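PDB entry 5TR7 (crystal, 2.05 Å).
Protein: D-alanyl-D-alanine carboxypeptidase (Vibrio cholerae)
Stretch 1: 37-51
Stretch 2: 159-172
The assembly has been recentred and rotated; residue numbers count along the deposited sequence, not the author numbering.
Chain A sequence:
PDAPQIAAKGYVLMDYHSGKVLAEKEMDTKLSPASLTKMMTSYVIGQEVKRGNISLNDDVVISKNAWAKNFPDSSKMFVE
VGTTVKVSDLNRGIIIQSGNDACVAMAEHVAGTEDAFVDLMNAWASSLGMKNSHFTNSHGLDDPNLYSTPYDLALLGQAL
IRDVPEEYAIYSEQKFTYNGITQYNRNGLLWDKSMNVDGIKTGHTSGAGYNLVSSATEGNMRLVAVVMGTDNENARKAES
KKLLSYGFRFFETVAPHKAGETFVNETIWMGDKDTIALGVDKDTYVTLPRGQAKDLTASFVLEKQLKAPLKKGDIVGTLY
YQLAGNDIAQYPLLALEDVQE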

# COMPACT_ATOMS: atom_id res chain seq x y z
N THR A 37 -0.84 -3.48 4.09
CA THR A 37 0.27 -3.35 5.05
C THR A 37 1.58 -2.95 4.32
O THR A 37 2.46 -2.32 4.88
CB THR A 37 0.49 -4.71 5.75
OG1 THR A 37 -0.65 -5.03 6.53
CG2 THR A 37 1.70 -4.70 6.66
N LYS A 38 1.66 -3.30 3.04
CA LYS A 38 2.84 -2.99 2.22
C LYS A 38 3.04 -1.52 2.06
O LYS A 38 4.18 -1.06 1.83
CB LYS A 38 2.84 -3.71 0.92
CG LYS A 38 2.85 -5.24 1.09
CD LYS A 38 2.94 -6.01 -0.23
CE LYS A 38 3.04 -7.52 -0.02
NZ LYS A 38 1.76 -8.13 0.38
N MET A 39 1.97 -0.74 2.19
CA MET A 39 2.15 0.71 2.16
C MET A 39 3.00 1.16 3.34
O MET A 39 3.85 2.09 3.21
CB MET A 39 0.81 1.44 2.23
CG MET A 39 -0.03 1.31 0.94
SD MET A 39 -1.42 2.39 0.97
CE MET A 39 -2.39 1.99 2.37
N MET A 40 2.82 0.51 4.49
CA MET A 40 3.59 0.95 5.67
C MET A 40 5.04 0.52 5.47
O MET A 40 5.97 1.23 5.80
CB MET A 40 3.02 0.43 7.00
CG MET A 40 3.91 0.86 8.20
SD MET A 40 4.11 2.67 8.41
CE MET A 40 2.41 2.79 9.01
N THR A 41 5.23 -0.65 4.89
CA THR A 41 6.58 -1.17 4.64
C THR A 41 7.33 -0.24 3.70
O THR A 41 8.50 0.14 3.96
CB THR A 41 6.50 -2.59 4.09
OG1 THR A 41 5.98 -3.45 5.12
CG2 THR A 41 7.85 -3.11 3.64
N SER A 42 6.66 0.17 2.64
CA SER A 42 7.30 1.07 1.66
C SER A 42 7.51 2.45 2.30
O SER A 42 8.42 3.17 1.90
CB SER A 42 6.52 1.20 0.39
OG SER A 42 5.48 2.14 0.57
N TYR A 43 6.66 2.83 3.26
CA TYR A 43 6.80 4.13 3.90
C TYR A 43 8.11 4.12 4.68
O TYR A 43 8.93 5.05 4.55
CB TYR A 43 5.59 4.49 4.80
CG TYR A 43 5.72 5.88 5.43
CD1 TYR A 43 6.41 6.05 6.61
CD2 TYR A 43 5.18 7.03 4.83
CE1 TYR A 43 6.62 7.31 7.15
CE2 TYR A 43 5.35 8.30 5.40
CZ TYR A 43 6.08 8.44 6.55
OH TYR A 43 6.27 9.67 7.09
N VAL A 44 8.33 3.09 5.50
CA VAL A 44 9.57 2.99 6.27
C VAL A 44 10.79 2.94 5.35
O VAL A 44 11.78 3.65 5.54
CB VAL A 44 9.57 1.74 7.21
CG1 VAL A 44 10.87 1.66 8.00
CG2 VAL A 44 8.40 1.81 8.19
N ILE A 45 10.70 2.12 4.29
CA ILE A 45 11.80 2.06 3.30
C ILE A 45 12.08 3.47 2.71
O ILE A 45 13.20 3.88 2.57
CB ILE A 45 11.46 1.06 2.20
CG1 ILE A 45 11.46 -0.36 2.77
CG2 ILE A 45 12.42 1.17 1.02
CD1 ILE A 45 10.80 -1.36 1.79
N GLY A 46 11.04 4.22 2.43
CA GLY A 46 11.17 5.57 1.84
C GLY A 46 11.90 6.49 2.80
O GLY A 46 12.80 7.25 2.41
N GLN A 47 11.55 6.40 4.08
CA GLN A 47 12.26 7.22 5.04
C GLN A 47 13.72 6.85 5.13
O GLN A 47 14.58 7.75 5.18
CB GLN A 47 11.58 7.16 6.38
CG GLN A 47 10.23 7.92 6.43
CD GLN A 47 10.40 9.41 6.46
OE1 GLN A 47 11.49 9.89 6.36
NE2 GLN A 47 9.32 10.14 6.66
N GLU A 48 14.03 5.55 5.10
CA GLU A 48 15.41 5.11 5.19
C GLU A 48 16.21 5.56 4.00
O GLU A 48 17.38 5.93 4.16
CB GLU A 48 15.53 3.58 5.38
CG GLU A 48 14.92 3.03 6.65
CD GLU A 48 15.60 3.55 7.91
OE1 GLU A 48 16.83 3.62 7.98
OE2 GLU A 48 14.90 3.89 8.86
N VAL A 49 15.62 5.51 2.81
CA VAL A 49 16.30 5.99 1.58
C VAL A 49 16.52 7.50 1.67
O VAL A 49 17.60 7.96 1.41
CB VAL A 49 15.44 5.71 0.33
CG1 VAL A 49 16.02 6.40 -0.91
CG2 VAL A 49 15.26 4.19 0.14
N LYS A 50 15.52 8.30 2.08
CA LYS A 50 15.72 9.74 2.16
C LYS A 50 16.80 10.13 3.11
O LYS A 50 17.52 11.06 2.84
CB LYS A 50 14.53 10.49 2.72
CG LYS A 50 13.36 10.64 1.82
CD LYS A 50 12.54 11.86 2.36
CE LYS A 50 12.17 11.69 3.83
NZ LYS A 50 11.06 12.59 4.15
N ARG A 51 16.86 9.47 4.25
CA ARG A 51 17.91 9.80 5.21
C ARG A 51 19.25 9.24 4.85
O ARG A 51 20.19 9.48 5.55
CB ARG A 51 17.47 9.28 6.57
CG ARG A 51 16.16 9.93 6.97
CD ARG A 51 15.61 9.19 8.16
NE ARG A 51 14.63 9.96 8.89
CZ ARG A 51 14.00 9.52 9.98
NH1 ARG A 51 14.23 8.29 10.44
NH2 ARG A 51 13.13 10.32 10.60
N ALA A 159 0.35 10.22 3.73
CA ALA A 159 1.74 10.37 4.20
C ALA A 159 2.75 9.91 3.18
O ALA A 159 3.87 10.45 3.13
CB ALA A 159 1.95 9.59 5.49
N LEU A 160 2.40 8.87 2.42
CA LEU A 160 3.29 8.39 1.38
C LEU A 160 3.53 9.48 0.34
O LEU A 160 4.66 9.74 -0.08
CB LEU A 160 2.74 7.16 0.65
CG LEU A 160 2.92 5.78 1.22
CD1 LEU A 160 1.97 4.78 0.51
CD2 LEU A 160 4.38 5.34 1.22
N ILE A 161 2.45 10.08 -0.12
CA ILE A 161 2.55 11.16 -1.12
C ILE A 161 3.22 12.36 -0.52
O ILE A 161 4.04 13.01 -1.11
CB ILE A 161 1.15 11.55 -1.50
CG1 ILE A 161 0.44 10.37 -2.16
CG2 ILE A 161 1.14 12.83 -2.32
CD1 ILE A 161 -1.06 10.57 -2.33
N ARG A 162 2.89 12.65 0.72
CA ARG A 162 3.45 13.85 1.36
C ARG A 162 4.86 13.81 1.79
O ARG A 162 5.57 14.83 1.67
CB ARG A 162 2.62 14.15 2.64
CG ARG A 162 2.94 15.43 3.37
CD ARG A 162 3.03 15.09 4.85
NE ARG A 162 1.81 14.70 5.46
CZ ARG A 162 1.65 13.89 6.52
NH1 ARG A 162 2.59 13.15 7.10
NH2 ARG A 162 0.45 13.71 6.94
N ASP A 163 5.26 12.70 2.39
CA ASP A 163 6.61 12.64 3.08
C ASP A 163 7.65 11.89 2.30
O ASP A 163 8.81 12.20 2.43
CB ASP A 163 6.48 11.93 4.44
CG ASP A 163 5.45 12.53 5.36
OD1 ASP A 163 5.25 13.73 5.28
OD2 ASP A 163 4.97 11.84 6.32
N VAL A 164 7.23 10.90 1.49
CA VAL A 164 8.19 10.10 0.66
C VAL A 164 7.83 10.09 -0.86
O VAL A 164 7.53 9.04 -1.46
CB VAL A 164 8.37 8.71 1.24
CG1 VAL A 164 9.09 8.82 2.63
CG2 VAL A 164 7.05 7.99 1.36
N PRO A 165 7.87 11.27 -1.48
CA PRO A 165 7.43 11.39 -2.94
C PRO A 165 8.16 10.44 -3.91
O PRO A 165 7.55 9.87 -4.78
CB PRO A 165 7.60 12.88 -3.27
CG PRO A 165 8.45 13.49 -2.09
CD PRO A 165 8.34 12.55 -0.88
N GLU A 166 9.45 10.22 -3.69
CA GLU A 166 10.26 9.31 -4.52
C GLU A 166 9.80 7.91 -4.37
O GLU A 166 9.91 7.13 -5.30
CB GLU A 166 11.75 9.44 -4.27
CG GLU A 166 12.34 10.84 -4.68
CD GLU A 166 12.15 11.27 -6.13
OE1 GLU A 166 12.30 10.41 -7.00
OE2 GLU A 166 11.67 12.40 -6.43
N GLU A 167 9.28 7.59 -3.21
CA GLU A 167 8.72 6.27 -3.04
C GLU A 167 7.37 6.26 -3.71
O GLU A 167 7.06 5.31 -4.41
CB GLU A 167 8.46 5.90 -1.58
CG GLU A 167 9.34 4.99 -0.82
CD GLU A 167 9.75 3.63 -1.45
OE1 GLU A 167 9.27 2.41 -1.16
OE2 GLU A 167 10.80 3.93 -2.04
N TYR A 168 6.57 7.32 -3.51
CA TYR A 168 5.19 7.37 -4.05
C TYR A 168 5.14 7.29 -5.56
O TYR A 168 4.21 6.72 -6.11
CB TYR A 168 4.43 8.64 -3.60
CG TYR A 168 3.02 8.63 -4.10
CD1 TYR A 168 2.12 7.73 -3.58
CD2 TYR A 168 2.60 9.47 -5.16
CE1 TYR A 168 0.85 7.65 -4.07
CE2 TYR A 168 1.33 9.34 -5.69
CZ TYR A 168 0.46 8.43 -5.11
OH TYR A 168 -0.82 8.29 -5.51
N ALA A 169 6.15 7.85 -6.22
CA ALA A 169 6.15 7.84 -7.70
C ALA A 169 6.12 6.43 -8.23
O ALA A 169 5.51 6.14 -9.27
CB ALA A 169 7.37 8.55 -8.26
N ILE A 170 6.67 5.52 -7.45
CA ILE A 170 6.74 4.16 -7.92
C ILE A 170 5.34 3.48 -8.04
O ILE A 170 5.20 2.57 -8.81
CB ILE A 170 7.71 3.36 -7.05
CG1 ILE A 170 9.12 3.99 -7.08
CG2 ILE A 170 7.82 1.91 -7.53
CD1 ILE A 170 10.09 3.32 -6.08
N TYR A 171 4.32 4.00 -7.36
CA TYR A 171 3.01 3.40 -7.35
C TYR A 171 2.27 3.56 -8.68
O TYR A 171 1.23 2.89 -8.91
CB TYR A 171 2.23 3.94 -6.17
CG TYR A 171 2.67 3.40 -4.80
CD1 TYR A 171 3.69 3.95 -4.06
CD2 TYR A 171 2.05 2.32 -4.27
CE1 TYR A 171 4.05 3.42 -2.80
CE2 TYR A 171 2.36 1.78 -3.04
CZ TYR A 171 3.35 2.34 -2.31
OH TYR A 171 3.59 1.74 -1.14
N SER A 172 2.77 4.44 -9.56
CA SER A 172 2.11 4.60 -10.83
C SER A 172 2.77 3.82 -11.92
O SER A 172 2.31 3.87 -13.07
CB SER A 172 1.95 6.05 -11.21
OG SER A 172 3.17 6.64 -11.16

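How do the two backbones lie against each other? The first stretch is one helix that runs to Lys50, while the second stretch is broken: a helix ends at 163, Val164 leaves helical geometry, and a new helix begins at Pro165. The first of these pieces, 159-163, runs nearly parallel to the helix of the first stretch, at 13°, with the axes 10.4 Å apart at their closest. That spacing leaves room for side chains between them. Beyond the break the chain comes closer, and the CA atoms of Gly46 and Glu167 lie 5.5 Å apart, against 6.1 Å for those of Tyr43 and Leu160.

What lets the chain come so near at Gly46? Glycine leaves a hollow in the helix surface, and two bumps from the other stretch fill it. Glu167 lays its CG 3.3 Å from the CA of Gly46, and Val164 brings CG1 to 3.7 Å from the C of Gly46. A CB on residue 46 would point straight into this pair, 2.6 Å from Glu167 CG and 2.9 Å from Val164 CB, so the fit depends on the missing side chain. Val164 also rests CG1 against Gln47, 4.1 Å from its CG. The carboxylate of Glu167 continues along the helix to Ser42, where OE1 sits 3.3 Å from Ser42 O; both are acceptors, so this is proximity without a hydrogen bond, and OE1 finds its hydrogen bond elsewhere in the structure.

How is the space between the parallel helices filled? Leu160 is one bump here, its CB set sideways, but the end of its side chain comes nearer the helix of the first stretch. CD1 packs 3.9 Å from Met39 CB, and CD2 lies 3.9 Å from Tyr43 CB and 3.4 Å from Ser42 OG, so the leucine end nests among three residues spanning one turn. Tyr43 answers from the first stretch, the end of its side chain coming nearer the second. Its CE2 meets Ala159 CB at 3.6 Å, an apolar contact, and its CD2 lies 4.1 Å from Val164 CG2.

Which polar groups fasten this packing? Tyr43 carries its hydroxyl past the apolar contacts to Asp163, donating from OH to OD2 over 2.6 Å. The same hydroxyl accepts a hydrogen bond from Gln47 NE2, 3.1 Å from Tyr43 OH, while Arg162 NH1 forms a salt bridge with Asp163 OD2 at 2.8 Å, so the carboxylate is held from its own stretch as well. Near the end of the helix, Lys50 reaches across to the backbone, its NZ donating to Asp163 O over 2.9 Å, a carbonyl next to the break at Val164. Toward the other end, Tyr171 points its hydroxyl at Ser42, and the OH and OG atoms of these two residues share a short hydrogen bond of 2.6 Å in which either could be the donor.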